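Local structure of PBP domain-containing protein (Vibrio parahaemolyticus, 3MUQ) at residues A[18-24]-A[231-235]. The protein is of unknown function but is probably an exported protein of the periplasmic-binding-protein superfamily that binds a small solute. Residues are numbered along the deposited sequence.
Sequences SGLLDYL and LINGF
How a C-terminal helix can be packed against the start of an N-terminal one in a PBP-type fold is illustrated by residues 231-235 of helix 226-236 and residues 18-24, which lead into helix 20-32. Gly19, at positive phi (92°), occupies the N-cap position of helix 20-32, while Ser18 OG accepts a hydrogen bond from Leu20 N (3.0 Å), an ST turn, and is also hydrogen-bonded to Thr15 O. The local axes of 20-24 and 231-235 approach to 9.4 Å and cross at 138°, obliquely antiparallel, with Leu20 opposite Phe235 and Leu24 opposite Leu231.

Phe235, chi1 t, thrusts its ring at the helix start: Leu20 CA lies 3.7 Å from the ring centroid, a CH-pi contact over the face, and Ser18 O meets CZ of Phe235 at the edge, 3.3 Å away. Tyr23, also t, reaches back, placing CD1 3.6 Å from Phe235 CB, CE2 3.6 Å from Leu231 CD2 and OH 3.7 Å from Gly234 CA, where a beta carbon would clash. Leu231 CB in turn receives Leu24 CD2 at 3.5 Å.

Leu20 and Ile232 also both touch Met82 of strand 78-90. With no hydrogen bond or salt bridge between the segments, the pairing rests on apolar and aromatic packing, so it depends on close fit rather than on directional polar bonds.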
loop_
_atom_site.group_PDB
_atom_site.type_symbol
_atom_site.label_atom_id
_atom_site.label_comp_id
_atom_site.label_asym_id
_atom_site.label_seq_id
_atom_site.Cartn_x
_atom_site.Cartn_y
_atom_site.Cartn_z
ATOM N N SER A 18 -15.404 -10.900 2.951
ATOM C CA SER A 18 -15.192 -9.786 2.036
ATOM C C SER A 18 -14.911 -10.245 0.601
ATOM O O SER A 18 -15.231 -9.541 -0.351
ATOM C CB SER A 18 -14.037 -8.908 2.535
ATOM O OG SER A 18 -12.784 -9.433 2.130
ATOM N N GLY A 19 -14.305 -11.419 0.447
ATOM C CA GLY A 19 -13.905 -11.894 -0.869
ATOM C C GLY A 19 -12.481 -11.520 -1.270
ATOM O O GLY A 19 -11.973 -11.982 -2.293
ATOM N N LEU A 20 -11.826 -10.691 -0.461
ATOM C CA LEU A 20 -10.445 -10.290 -0.730
ATOM C C LEU A 20 -9.528 -11.456 -1.125
ATOM O O LEU A 20 -8.819 -11.397 -2.131
ATOM C CB LEU A 20 -9.851 -9.581 0.487
ATOM C CG LEU A 20 -8.358 -9.207 0.398
ATOM C CD1 LEU A 20 -8.083 -8.186 -0.712
ATOM C CD2 LEU A 20 -7.877 -8.694 1.753
ATOM N N LEU A 21 -9.537 -12.509 -0.320
ATOM C CA LEU A 21 -8.610 -13.609 -0.509
ATOM C C LEU A 21 -8.896 -14.410 -1.782
ATOM O O LEU A 21 -7.969 -14.924 -2.427
ATOM C CB LEU A 21 -8.573 -14.478 0.750
ATOM C CG LEU A 21 -7.944 -13.684 1.907
ATOM C CD1 LEU A 21 -8.211 -14.289 3.272
ATOM C CD2 LEU A 21 -6.445 -13.516 1.675
ATOM N N ASP A 22 -10.169 -14.487 -2.155
ATOM C CA ASP A 22 -10.557 -15.134 -3.403
ATOM C C ASP A 22 -9.928 -14.426 -4.585
ATOM O O ASP A 22 -9.717 -15.021 -5.638
ATOM C CB ASP A 22 -12.075 -15.137 -3.557
ATOM C CG ASP A 22 -12.759 -15.981 -2.512
ATOM O OD1 ASP A 22 -12.074 -16.827 -1.900
ATOM O OD2 ASP A 22 -13.976 -15.797 -2.304
ATOM N N TYR A 23 -9.622 -13.149 -4.398
ATOM C CA TYR A 23 -9.005 -12.326 -5.429
ATOM C C TYR A 23 -7.485 -12.529 -5.487
ATOM O O TYR A 23 -6.881 -12.454 -6.551
ATOM C CB TYR A 23 -9.311 -10.858 -5.128
ATOM C CG TYR A 23 -9.309 -9.938 -6.323
ATOM C CD1 TYR A 23 -10.428 -9.167 -6.632
ATOM C CD2 TYR A 23 -8.190 -9.831 -7.146
ATOM C CE1 TYR A 23 -10.432 -8.313 -7.730
ATOM C CE2 TYR A 23 -8.183 -8.983 -8.247
ATOM C CZ TYR A 23 -9.305 -8.227 -8.534
ATOM O OH TYR A 23 -9.299 -7.386 -9.626
ATOM N N LEU A 24 -6.869 -12.779 -4.337
ATOM C CA LEU A 24 -5.406 -12.862 -4.224
ATOM C C LEU A 24 -4.818 -14.261 -4.416
ATOM O O LEU A 24 -3.823 -14.445 -5.127
ATOM C CB LEU A 24 -4.971 -12.377 -2.838
ATOM C CG LEU A 24 -5.444 -10.973 -2.498
ATOM C CD1 LEU A 24 -4.835 -10.545 -1.185
ATOM C CD2 LEU A 24 -5.046 -10.013 -3.617
ATOM N N LEU A 231 -3.463 -6.575 -7.385
ATOM C CA LEU A 231 -4.669 -7.355 -7.104
ATOM C C LEU A 231 -5.474 -6.808 -5.935
ATOM O O LEU A 231 -6.708 -6.769 -5.986
ATOM C CB LEU A 231 -4.311 -8.818 -6.860
ATOM C CG LEU A 231 -3.679 -9.416 -8.117
ATOM C CD1 LEU A 231 -3.024 -10.768 -7.835
ATOM C CD2 LEU A 231 -4.730 -9.507 -9.203
ATOM N N ILE A 232 -4.776 -6.398 -4.878
ATOM C CA ILE A 232 -5.421 -5.764 -3.732
ATOM C C ILE A 232 -6.172 -4.493 -4.152
ATOM O O ILE A 232 -7.332 -4.271 -3.761
ATOM C CB ILE A 232 -4.376 -5.431 -2.643
ATOM C CG1 ILE A 232 -3.856 -6.727 -2.012
ATOM C CG2 ILE A 232 -4.956 -4.487 -1.585
ATOM C CD1 ILE A 232 -2.711 -6.511 -1.056
ATOM N N ASN A 233 -5.515 -3.663 -4.957
ATOM C CA ASN A 233 -6.144 -2.446 -5.443
ATOM C C ASN A 233 -7.327 -2.777 -6.327
ATOM O O ASN A 233 -8.397 -2.171 -6.199
ATOM C CB ASN A 233 -5.149 -1.574 -6.210
ATOM C CG ASN A 233 -4.139 -0.925 -5.304
ATOM O OD1 ASN A 233 -4.432 -0.631 -4.138
ATOM N ND2 ASN A 233 -2.929 -0.702 -5.826
ATOM N N GLY A 234 -7.135 -3.737 -7.231
ATOM C CA GLY A 234 -8.219 -4.176 -8.094
ATOM C C GLY A 234 -9.449 -4.508 -7.270
ATOM O O GLY A 234 -10.572 -4.152 -7.626
ATOM N N PHE A 235 -9.231 -5.185 -6.148
ATOM C CA PHE A 235 -10.326 -5.546 -5.268
ATOM C C PHE A 235 -10.957 -4.321 -4.584
ATOM O O PHE A 235 -12.165 -4.306 -4.331
ATOM C CB PHE A 235 -9.853 -6.554 -4.218
ATOM C CG PHE A 235 -10.883 -6.866 -3.167
ATOM C CD1 PHE A 235 -11.897 -7.780 -3.421
ATOM C CD2 PHE A 235 -10.836 -6.250 -1.924
ATOM C CE1 PHE A 235 -12.850 -8.074 -2.450
ATOM C CE2 PHE A 235 -11.788 -6.539 -0.943
ATOM C CZ PHE A 235 -12.790 -7.452 -1.206
#